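Local coordinates for protein pectate lyase (Cellvibrio cellulosa, PDB 1GXM) that cleaves the pectate (polygalacturonate) chain of plant cell walls by anti-beta-elimination, here seen as the catalytic module of a longer family 10 polysaccharide lyase, at residues Phe82-Tyr87 with Ala152-Asp157. Sequence-based numbering, arbitrary orientation.
Sequences FLAEVY and APFDTD
Tyr87 reaches from helix 77-90 across to Thr156 and Asp157, in the loop between helices 136-148 and 161-181. Its CB points toward that loop, and CG stands anti to the backbone N (chi1 178°). Farther out, CD2 and CE2 both pass Thr156 OG1, which lies at the ring edge, near its plane; CE2, 3.2 Å away, and CZ both approach Asp157 OD1. At the tip, OH donates a very short hydrogen bond of 2.5 Å to Asp157 OD1. That oxygen lies in the plane of the ring, while the carboxylate plane is tilted 23° from it. A second link runs through a single bridging water: it donates to Ala84 O at 2.9 Å and to Pro153 O at 2.7 Å, and accepts from Thr156 OG1, tying a helix carbonyl to two points of the loop. The apolar part of the contact is centred on Ala84, whose CB lies 3.5 Å from Phe154 CE1, approaching that ring obliquely, and 3.7 Å from Pro153 CG. Pro153, which follows a cis peptide bond, sets its CG over the centre of the Phe154 ring, 4.1 Å above the plane, consistent with a CH-pi contact between neighbours. Its CB also meets Glu85 OE1 at 3.5 Å, an oxygen whose polar partner is Arg29 through a salt bridge. Beyond the two segments, Phe154 packs on Val143, Phe146 and Ala147 of helix 136-148, while Ala84 touches Val99 of helix 93-109. Together these contacts pack an interhelical loop against helix 77-90, in a helical region consistent with the alpha/alpha toroid of the six-hairpin clan, to which the pectic acid lyase family belongs.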
ATOM      1  N   PHE A  82       5.771   4.255 -14.425  1.00 12.30           N
ATOM      2  CA  PHE A  82       6.979   4.382 -15.215  1.00 13.16           C
ATOM      3  C   PHE A  82       6.691   4.483 -16.700  1.00 12.78           C
ATOM      4  O   PHE A  82       7.163   5.404 -17.375  1.00 13.24           O
ATOM      5  CB  PHE A  82       7.876   3.195 -14.892  1.00 12.99           C
ATOM      6  CG  PHE A  82       9.044   3.057 -15.805  1.00 13.72           C
ATOM      7  CD1 PHE A  82      10.063   3.998 -15.803  1.00 16.49           C
ATOM      8  CD2 PHE A  82       9.121   1.981 -16.665  1.00 14.34           C
ATOM      9  CE1 PHE A  82      11.146   3.847 -16.662  1.00 16.46           C
ATOM     10  CE2 PHE A  82      10.181   1.820 -17.503  1.00 15.61           C
ATOM     11  CZ  PHE A  82      11.202   2.743 -17.501  1.00 15.86           C
ATOM     12  N   LEU A  83       5.877   3.589 -17.230  1.00 12.81           N
ATOM     13  CA  LEU A  83       5.636   3.611 -18.671  1.00 13.14           C
ATOM     14  C   LEU A  83       4.760   4.792 -19.058  1.00 13.40           C
ATOM     15  O   LEU A  83       4.839   5.283 -20.173  1.00 13.77           O
ATOM     16  CB  LEU A  83       5.023   2.300 -19.153  1.00 12.99           C
ATOM     17  CG  LEU A  83       5.938   1.082 -19.090  1.00 13.10           C
ATOM     18  CD1 LEU A  83       5.245  -0.100 -19.666  1.00 14.95           C
ATOM     19  CD2 LEU A  83       7.242   1.347 -19.791  1.00 13.96           C
ATOM     20  N   ALA A  84       3.937   5.286 -18.143  1.00 13.49           N
ATOM     21  CA  ALA A  84       3.159   6.483 -18.430  1.00 13.86           C
ATOM     22  C   ALA A  84       4.088   7.663 -18.601  1.00 14.19           C
ATOM     23  O   ALA A  84       3.871   8.522 -19.463  1.00 14.24           O
ATOM     24  CB  ALA A  84       2.135   6.749 -17.330  1.00 13.70           C
ATOM     25  N   GLU A  85       5.110   7.718 -17.758  1.00 14.05           N
ATOM     26  CA  GLU A  85       6.116   8.768 -17.831  1.00 15.50           C
ATOM     27  C   GLU A  85       6.902   8.631 -19.129  1.00 15.31           C
ATOM     28  O   GLU A  85       7.154   9.601 -19.801  1.00 15.63           O
ATOM     29  CB  GLU A  85       7.048   8.716 -16.626  1.00 16.04           C
ATOM     30  CG  GLU A  85       8.175   9.734 -16.665  1.00 18.14           C
ATOM     31  CD  GLU A  85       7.719  11.172 -16.498  1.00 21.62           C
ATOM     32  OE1 GLU A  85       6.602  11.413 -16.024  1.00 20.28           O
ATOM     33  OE2 GLU A  85       8.503  12.102 -16.835  1.00 25.87           O
ATOM     34  N   VAL A  86       7.269   7.415 -19.494  1.00 15.11           N
ATOM     35  CA  VAL A  86       7.958   7.190 -20.759  1.00 15.84           C
ATOM     36  C   VAL A  86       7.102   7.641 -21.923  1.00 15.85           C
ATOM     37  O   VAL A  86       7.618   8.266 -22.853  1.00 16.57           O
ATOM     38  CB  VAL A  86       8.355   5.705 -20.922  1.00 16.15           C
ATOM     39  CG1 VAL A  86       8.869   5.437 -22.330  1.00 17.40           C
ATOM     40  CG2 VAL A  86       9.387   5.322 -19.910  1.00 16.04           C
ATOM     41  N   TYR A  87       5.811   7.344 -21.895  1.00 16.23           N
ATOM     42  CA  TYR A  87       4.902   7.814 -22.921  1.00 16.28           C
ATOM     43  C   TYR A  87       4.855   9.340 -22.966  1.00 17.16           C
ATOM     44  O   TYR A  87       4.896   9.952 -24.047  1.00 17.10           O
ATOM     45  CB  TYR A  87       3.499   7.244 -22.739  1.00 16.19           C
ATOM     46  CG  TYR A  87       2.561   7.780 -23.783  1.00 15.86           C
ATOM     47  CD1 TYR A  87       2.843   7.602 -25.134  1.00 16.38           C
ATOM     48  CD2 TYR A  87       1.425   8.484 -23.434  1.00 16.51           C
ATOM     49  CE1 TYR A  87       2.002   8.128 -26.116  1.00 16.83           C
ATOM     50  CE2 TYR A  87       0.568   8.990 -24.404  1.00 17.23           C
ATOM     51  CZ  TYR A  87       0.872   8.816 -25.749  1.00 17.97           C
ATOM     52  OH  TYR A  87       0.021   9.318 -26.711  1.00 17.89           O
ATOM     53  N   ALA A 152       0.143  14.320 -13.525  1.00 16.27           N
ATOM     54  CA  ALA A 152       1.345  13.759 -14.109  1.00 16.77           C
ATOM     55  C   ALA A 152       1.669  12.432 -13.434  1.00 16.58           C
ATOM     56  O   ALA A 152       1.658  12.340 -12.211  1.00 16.79           O
ATOM     57  CB  ALA A 152       2.510  14.728 -13.933  1.00 17.42           C
ATOM     58  N   PRO A 153       2.048  11.412 -14.191  1.00 16.35           N
ATOM     59  CA  PRO A 153       2.300  11.438 -15.645  1.00 16.49           C
ATOM     60  C   PRO A 153       1.098  11.177 -16.545  1.00 16.93           C
ATOM     61  O   PRO A 153       1.306  10.929 -17.742  1.00 17.46           O
ATOM     62  CB  PRO A 153       3.287  10.291 -15.802  1.00 16.85           C
ATOM     63  CG  PRO A 153       2.848   9.315 -14.758  1.00 16.16           C
ATOM     64  CD  PRO A 153       2.366  10.110 -13.593  1.00 16.65           C
ATOM     65  N   PHE A 154      -0.112  11.242 -16.007  1.00 16.24           N
ATOM     66  CA  PHE A 154      -1.329  10.876 -16.731  1.00 17.00           C
ATOM     67  C   PHE A 154      -2.033  12.102 -17.297  1.00 17.44           C
ATOM     68  O   PHE A 154      -3.222  12.053 -17.638  1.00 18.19           O
ATOM     69  CB  PHE A 154      -2.274  10.108 -15.813  1.00 16.28           C
ATOM     70  CG  PHE A 154      -1.625   8.922 -15.162  1.00 15.07           C
ATOM     71  CD1 PHE A 154      -1.315   7.794 -15.912  1.00 14.54           C
ATOM     72  CD2 PHE A 154      -1.302   8.935 -13.823  1.00 15.07           C
ATOM     73  CE1 PHE A 154      -0.699   6.688 -15.316  1.00 14.48           C
ATOM     74  CE2 PHE A 154      -0.690   7.825 -13.225  1.00 15.19           C
ATOM     75  CZ  PHE A 154      -0.380   6.718 -13.970  1.00 15.53           C
ATOM     76  N   ASP A 155      -1.281  13.187 -17.422  1.00 18.75           N
ATOM     77  CA  ASP A 155      -1.815  14.430 -18.031  1.00 19.55           C
ATOM     78  C   ASP A 155      -1.442  14.489 -19.516  1.00 20.23           C
ATOM     79  O   ASP A 155      -1.000  15.517 -20.040  1.00 21.63           O
ATOM     80  CB  ASP A 155      -1.351  15.682 -17.278  1.00 19.99           C
ATOM     81  CG  ASP A 155       0.151  15.841 -17.250  1.00 20.64           C
ATOM     82  OD1 ASP A 155       0.897  14.872 -17.525  1.00 21.56           O
ATOM     83  OD2 ASP A 155       0.689  16.923 -16.951  1.00 23.95           O
ATOM     84  N   THR A 156      -1.635  13.358 -20.177  1.00 20.18           N
ATOM     85  CA  THR A 156      -1.415  13.199 -21.603  1.00 19.78           C
ATOM     86  C   THR A 156      -2.698  12.656 -22.187  1.00 19.62           C
ATOM     87  O   THR A 156      -3.717  12.552 -21.518  1.00 21.09           O
ATOM     88  CB  THR A 156      -0.259  12.224 -21.880  1.00 19.89           C
ATOM     89  OG1 THR A 156      -0.602  10.916 -21.402  1.00 20.52           O
ATOM     90  CG2 THR A 156       0.986  12.585 -21.085  1.00 20.48           C
ATOM     91  N   ASP A 157      -2.649  12.248 -23.440  1.00 18.85           N
ATOM     92  CA  ASP A 157      -3.826  11.661 -24.060  1.00 18.69           C
ATOM     93  C   ASP A 157      -3.960  10.158 -23.784  1.00 18.07           C
ATOM     94  O   ASP A 157      -4.749   9.468 -24.442  1.00 17.89           O
ATOM     95  CB  ASP A 157      -3.834  11.950 -25.567  1.00 19.01           C
ATOM     96  CG  ASP A 157      -2.693  11.290 -26.306  1.00 20.59           C
ATOM     97  OD1 ASP A 157      -2.027  10.388 -25.759  1.00 21.02           O
ATOM     98  OD2 ASP A 157      -2.400  11.593 -27.481  1.00 23.96           O
TER
HETATM   99  O   HOH W   1       1.132   9.354 -19.890  1.00 16.74           O